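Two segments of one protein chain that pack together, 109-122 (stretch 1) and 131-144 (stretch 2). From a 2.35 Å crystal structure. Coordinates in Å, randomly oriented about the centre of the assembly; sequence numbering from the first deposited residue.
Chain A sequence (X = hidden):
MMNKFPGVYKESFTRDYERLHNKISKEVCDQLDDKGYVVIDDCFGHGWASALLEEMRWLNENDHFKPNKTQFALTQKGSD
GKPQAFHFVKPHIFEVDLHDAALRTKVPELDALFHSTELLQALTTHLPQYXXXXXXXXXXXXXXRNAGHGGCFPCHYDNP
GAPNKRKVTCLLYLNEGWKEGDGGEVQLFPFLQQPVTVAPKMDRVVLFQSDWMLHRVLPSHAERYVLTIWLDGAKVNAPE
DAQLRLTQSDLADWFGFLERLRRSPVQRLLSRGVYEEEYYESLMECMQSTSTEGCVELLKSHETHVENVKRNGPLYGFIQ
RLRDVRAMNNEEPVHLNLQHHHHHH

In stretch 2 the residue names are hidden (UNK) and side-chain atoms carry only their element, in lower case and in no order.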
# COMPACT_ATOMS: atom_id res chain seq x y z
N GLU A 109 1.72 15.05 -17.95
CA GLU A 109 2.27 13.73 -17.67
C GLU A 109 1.45 13.04 -16.58
O GLU A 109 1.26 11.82 -16.61
CB GLU A 109 3.75 13.81 -17.26
CG GLU A 109 4.65 14.41 -18.33
CD GLU A 109 4.49 13.72 -19.69
OE1 GLU A 109 4.36 12.47 -19.74
OE2 GLU A 109 4.48 14.43 -20.72
N LEU A 110 0.98 13.80 -15.60
CA LEU A 110 0.13 13.19 -14.57
C LEU A 110 -1.22 12.82 -15.16
O LEU A 110 -1.80 11.81 -14.78
CB LEU A 110 -0.03 14.12 -13.38
CG LEU A 110 1.21 14.25 -12.49
CD1 LEU A 110 1.04 15.37 -11.45
CD2 LEU A 110 1.52 12.91 -11.80
N ASP A 111 -1.72 13.62 -16.11
CA ASP A 111 -2.99 13.34 -16.76
C ASP A 111 -2.88 12.06 -17.60
O ASP A 111 -3.73 11.19 -17.53
CB ASP A 111 -3.43 14.52 -17.63
CG ASP A 111 -4.86 14.38 -18.15
OD1 ASP A 111 -5.56 13.40 -17.78
OD2 ASP A 111 -5.29 15.26 -18.93
N ALA A 112 -1.81 11.95 -18.37
CA ALA A 112 -1.53 10.73 -19.13
C ALA A 112 -1.34 9.51 -18.22
O ALA A 112 -1.72 8.40 -18.58
CB ALA A 112 -0.29 10.92 -19.99
N LEU A 113 -0.75 9.71 -17.05
CA LEU A 113 -0.62 8.59 -16.13
C LEU A 113 -2.00 8.21 -15.63
O LEU A 113 -2.31 7.04 -15.50
CB LEU A 113 0.31 8.89 -14.96
CG LEU A 113 0.52 7.68 -14.03
CD1 LEU A 113 0.87 6.42 -14.82
CD2 LEU A 113 1.59 7.95 -12.98
N PHE A 114 -2.85 9.19 -15.38
CA PHE A 114 -4.20 8.90 -14.91
C PHE A 114 -4.98 8.07 -15.93
O PHE A 114 -5.71 7.18 -15.56
CB PHE A 114 -4.97 10.18 -14.60
CG PHE A 114 -6.40 9.94 -14.17
CD1 PHE A 114 -6.71 9.76 -12.83
CD2 PHE A 114 -7.43 9.88 -15.11
CE1 PHE A 114 -8.02 9.53 -12.43
CE2 PHE A 114 -8.73 9.65 -14.71
CZ PHE A 114 -9.03 9.47 -13.38
N HIS A 115 -4.79 8.35 -17.21
CA HIS A 115 -5.53 7.68 -18.27
C HIS A 115 -4.87 6.40 -18.75
O HIS A 115 -5.46 5.62 -19.49
CB HIS A 115 -5.70 8.64 -19.46
CG HIS A 115 -6.78 9.66 -19.25
ND1 HIS A 115 -6.50 11.00 -19.06
CD2 HIS A 115 -8.12 9.54 -19.17
CE1 HIS A 115 -7.64 11.66 -18.90
NE2 HIS A 115 -8.64 10.79 -18.96
N SER A 116 -3.64 6.18 -18.34
CA SER A 116 -2.95 4.96 -18.73
C SER A 116 -3.65 3.71 -18.16
O SER A 116 -4.11 3.71 -17.02
CB SER A 116 -1.50 5.00 -18.28
OG SER A 116 -0.95 3.70 -18.28
N THR A 117 -3.73 2.66 -18.96
CA THR A 117 -4.32 1.41 -18.51
C THR A 117 -3.34 0.25 -18.52
O THR A 117 -3.76 -0.91 -18.46
CB THR A 117 -5.52 0.99 -19.38
OG1 THR A 117 -5.08 0.84 -20.74
CG2 THR A 117 -6.63 2.00 -19.28
N GLU A 118 -2.05 0.56 -18.63
CA GLU A 118 -1.02 -0.49 -18.72
C GLU A 118 -1.05 -1.38 -17.49
O GLU A 118 -1.04 -2.61 -17.59
CB GLU A 118 0.36 0.13 -18.92
CG GLU A 118 0.76 0.25 -20.39
CD GLU A 118 -0.19 1.14 -21.19
OE1 GLU A 118 -0.57 2.22 -20.66
OE2 GLU A 118 -0.55 0.77 -22.33
N LEU A 119 -1.14 -0.75 -16.32
CA LEU A 119 -1.19 -1.47 -15.07
C LEU A 119 -2.42 -2.36 -15.00
O LEU A 119 -2.32 -3.54 -14.69
CB LEU A 119 -1.17 -0.47 -13.91
CG LEU A 119 -0.94 -0.93 -12.48
CD1 LEU A 119 0.21 -1.95 -12.39
CD2 LEU A 119 -0.64 0.31 -11.66
N LEU A 120 -3.58 -1.79 -15.32
CA LEU A 120 -4.83 -2.54 -15.35
C LEU A 120 -4.75 -3.70 -16.32
O LEU A 120 -5.23 -4.78 -16.01
CB LEU A 120 -6.00 -1.62 -15.71
CG LEU A 120 -6.62 -0.84 -14.54
CD1 LEU A 120 -7.60 0.21 -15.02
CD2 LEU A 120 -7.32 -1.80 -13.62
N GLN A 121 -4.15 -3.49 -17.49
CA GLN A 121 -4.07 -4.54 -18.50
C GLN A 121 -3.20 -5.71 -18.02
O GLN A 121 -3.61 -6.85 -18.11
CB GLN A 121 -3.52 -3.99 -19.83
CG GLN A 121 -4.49 -3.17 -20.67
CD GLN A 121 -3.84 -2.61 -21.95
OE1 GLN A 121 -3.16 -3.32 -22.69
NE2 GLN A 121 -4.05 -1.32 -22.19
N ALA A 122 -1.99 -5.41 -17.53
CA ALA A 122 -1.08 -6.46 -17.08
C ALA A 122 -1.71 -7.27 -15.98
O ALA A 122 -1.76 -8.49 -16.06
CB ALA A 122 0.24 -5.89 -16.62
N UNK A 131 -10.53 -9.44 -10.63
CA UNK A 131 -11.69 -8.76 -11.19
C UNK A 131 -11.55 -7.24 -11.13
O UNK A 131 -12.47 -6.55 -10.68
o UNK A 131 -14.07 -8.51 -12.43
o UNK A 131 -15.30 -9.32 -10.78
c UNK A 131 -14.20 -8.99 -11.28
c UNK A 131 -12.95 -9.19 -10.46
N UNK A 132 -10.41 -6.72 -11.56
CA UNK A 132 -10.16 -5.29 -11.48
C UNK A 132 -11.00 -4.53 -12.51
O UNK A 132 -11.41 -5.07 -13.54
c UNK A 132 -6.28 -5.37 -11.00
c UNK A 132 -8.05 -5.20 -9.21
c UNK A 132 -7.74 -5.64 -10.65
c UNK A 132 -8.66 -4.99 -11.68
N UNK A 133 -11.27 -3.26 -12.22
CA UNK A 133 -12.19 -2.48 -13.02
C UNK A 133 -11.52 -1.36 -13.80
O UNK A 133 -10.67 -0.64 -13.27
c UNK A 133 -14.03 -2.92 -11.25
c UNK A 133 -15.00 -3.74 -12.05
c UNK A 133 -13.27 -1.90 -12.11
n UNK A 133 -16.09 -3.12 -12.46
o UNK A 133 -14.76 -4.92 -12.32
N UNK A 134 -11.92 -1.21 -15.06
CA UNK A 134 -11.37 -0.19 -15.93
C UNK A 134 -12.05 1.17 -15.80
O UNK A 134 -11.50 2.20 -16.21
c UNK A 134 -8.41 -3.60 -18.30
c UNK A 134 -11.42 -0.68 -17.36
c UNK A 134 -10.61 -3.05 -17.50
c UNK A 134 -9.13 -1.31 -18.18
c UNK A 134 -9.64 -4.00 -17.81
c UNK A 134 -10.37 -1.70 -17.68
c UNK A 134 -8.16 -2.25 -18.49
N UNK A 135 -13.24 1.19 -15.22
CA UNK A 135 -13.98 2.43 -15.11
C UNK A 135 -13.19 3.45 -14.30
O UNK A 135 -12.47 3.08 -13.37
c UNK A 135 -15.36 2.19 -14.49
o UNK A 135 -15.93 3.41 -14.06
N UNK A 136 -13.31 4.73 -14.64
CA UNK A 136 -12.51 5.75 -13.98
C UNK A 136 -13.00 5.95 -12.57
O UNK A 136 -12.33 6.59 -11.75
o UNK A 136 -13.88 7.48 -15.01
c UNK A 136 -11.75 7.00 -16.05
c UNK A 136 -12.53 7.09 -14.74
N UNK A 137 -14.18 5.42 -12.29
CA UNK A 137 -14.77 5.48 -10.96
C UNK A 137 -14.08 4.52 -10.00
O UNK A 137 -14.11 4.72 -8.78
c UNK A 137 -16.27 5.16 -11.02
o UNK A 137 -16.98 6.20 -11.67
N UNK A 138 -13.45 3.49 -10.56
CA UNK A 138 -12.85 2.42 -9.76
C UNK A 138 -11.32 2.48 -9.74
O UNK A 138 -10.64 1.46 -9.56
c UNK A 138 -13.32 1.06 -10.30
o UNK A 138 -15.36 0.19 -11.22
c UNK A 138 -14.85 0.96 -10.37
o UNK A 138 -15.55 1.65 -9.60
N UNK A 139 -10.77 3.67 -9.95
CA UNK A 139 -9.35 3.91 -9.77
C UNK A 139 -9.24 5.23 -9.01
O UNK A 139 -10.09 6.12 -9.17
c UNK A 139 -8.48 4.35 -15.38
c UNK A 139 -8.58 3.98 -11.11
n UNK A 139 -9.04 3.40 -16.13
n UNK A 139 -8.66 4.38 -14.06
c UNK A 139 -8.66 5.35 -11.78
n UNK A 139 -7.75 5.29 -15.95
c UNK A 139 -8.07 5.39 -13.18
N UNK A 140 -8.23 5.35 -8.17
CA UNK A 140 -7.95 6.59 -7.46
C UNK A 140 -6.49 6.89 -7.66
O UNK A 140 -5.66 6.01 -7.51
o UNK A 140 -9.63 6.36 -5.68
c UNK A 140 -7.69 7.70 -5.18
c UNK A 140 -8.23 6.48 -5.92
N UNK A 141 -6.17 8.13 -8.00
CA UNK A 141 -4.78 8.52 -8.10
C UNK A 141 -4.50 9.65 -7.12
O UNK A 141 -4.97 10.77 -7.30
c UNK A 141 -2.96 8.97 -9.92
c UNK A 141 -2.82 8.53 -11.37
c UNK A 141 -2.37 10.35 -9.69
c UNK A 141 -4.44 8.93 -9.54
N UNK A 142 -3.75 9.34 -6.08
CA UNK A 142 -3.50 10.32 -5.02
C UNK A 142 -2.02 10.76 -5.00
O UNK A 142 -1.11 9.94 -5.13
c UNK A 142 -4.33 10.13 -1.18
c UNK A 142 -3.75 10.69 -2.49
n UNK A 142 -2.02 9.84 -0.05
c UNK A 142 -3.33 9.21 -0.43
c UNK A 142 -3.92 9.74 -3.67
N UNK A 143 -1.80 12.07 -4.87
CA UNK A 143 -0.47 12.62 -4.66
C UNK A 143 -0.30 12.99 -3.19
O UNK A 143 -1.22 13.52 -2.57
c UNK A 143 -0.52 13.67 -7.03
c UNK A 143 -0.22 14.97 -7.76
c UNK A 143 -0.23 13.84 -5.54
c UNK A 143 0.29 12.52 -7.60
N UNK A 144 0.88 12.71 -2.64
CA UNK A 144 1.13 13.00 -1.24
C UNK A 144 2.50 13.61 -1.01
O UNK A 144 3.51 13.09 -1.48
c UNK A 144 1.16 10.72 1.92
o UNK A 144 2.09 9.95 2.17
n UNK A 144 -0.08 10.54 2.38
c UNK A 144 1.00 11.73 -0.40
c UNK A 144 1.38 11.95 1.06

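Position 131 carries two carbons, the second bearing two oxygens: a short carboxylate, hence aspartate. D131 lies too far from stretch 1 to touch it. Position 132 has four carbons forked at the second, the pattern of leucine, and its CB lies 4.0 Å from CD2 of L120; L132 points toward the helix that begins at E118.

At 133, three carbons end in one oxygen and one nitrogen, an amide on a chain long enough for glutamine. The side chain of Q133 points away, but its backbone O comes within 3.6 Å of L120 CD2. Position 134 shows one carbon followed by a six-carbon ring with no hetero atom, so it is phenylalanine. The CA-to-CB bond of F134 runs sideways, yet the ring reaches stretch 1: CE2 is 3.6 Å from L120 CB, and T117 CB meets the ring edge near its plane, 4.3 Å from CE2.

One carbon and one oxygen identify 135 as serine; S135 points away and makes no contact, and its OG accepts a hydrogen bond from the backbone N of 137 at 3.2 Å. At 136 a single carbon carries both an oxygen and a carbon, the branching of threonine. T136 points toward stretch 1, its CG2 4.2 Å from F114 CE2. Position 137 again has one carbon and one oxygen, so it is serine, and S137 faces away. Position 138 repeats the two-carbon carboxylate of 131; D138 is aspartate, with no contact across the interface.

Position 139 has three carbons, a nitrogen, then a carbon holding two further nitrogens. This guanidinium defines arginine. R139 NH1 donates a hydrogen bond to F114 O (2.8 Å, 135° at the hydrogen), a carbonyl near the end of the first helix. R139 CD sits over one face of the F114 ring, 4.2 Å from CZ, while the guanidinium carbon CZ is 5.6 Å from the ring centroid, at most a weak cation-pi attraction. R139 NH2 also gives a weak hydrogen bond to F134 O at 2.7 Å.

The atoms at 140, one carbon bearing an oxygen and a carbon, mark threonine; T140 points away. Four carbons forked at the second make 141 leucine. L141 CD1 approaches F114 CA at 3.8 Å, and its CB lies at the edge of the F114 ring, 4.1 Å from CD1 of F114. Four carbons in a row ending in nitrogen give lysine at 142, and K142 is out of reach. The forked four-carbon pattern returns at 143, again leucine: L143 CD1 touches L110 CD1 at 3.9 Å. Three carbons with a terminal oxygen and nitrogen make 144 glutamine; Q144 is also out of reach.

The contact buries 687 Å². Alternation along the strand turns R139, L141 and L143 toward a helix running nearly antiparallel (152°), while L120 packs against L132 and F134. Between these apolar patches R139, a strand residue, links the first helix through F114 O to the loop before the strand through F134 O, the second bond being weak.

Stretch 2 (131-144) DLQFSTSDRTLKLQ
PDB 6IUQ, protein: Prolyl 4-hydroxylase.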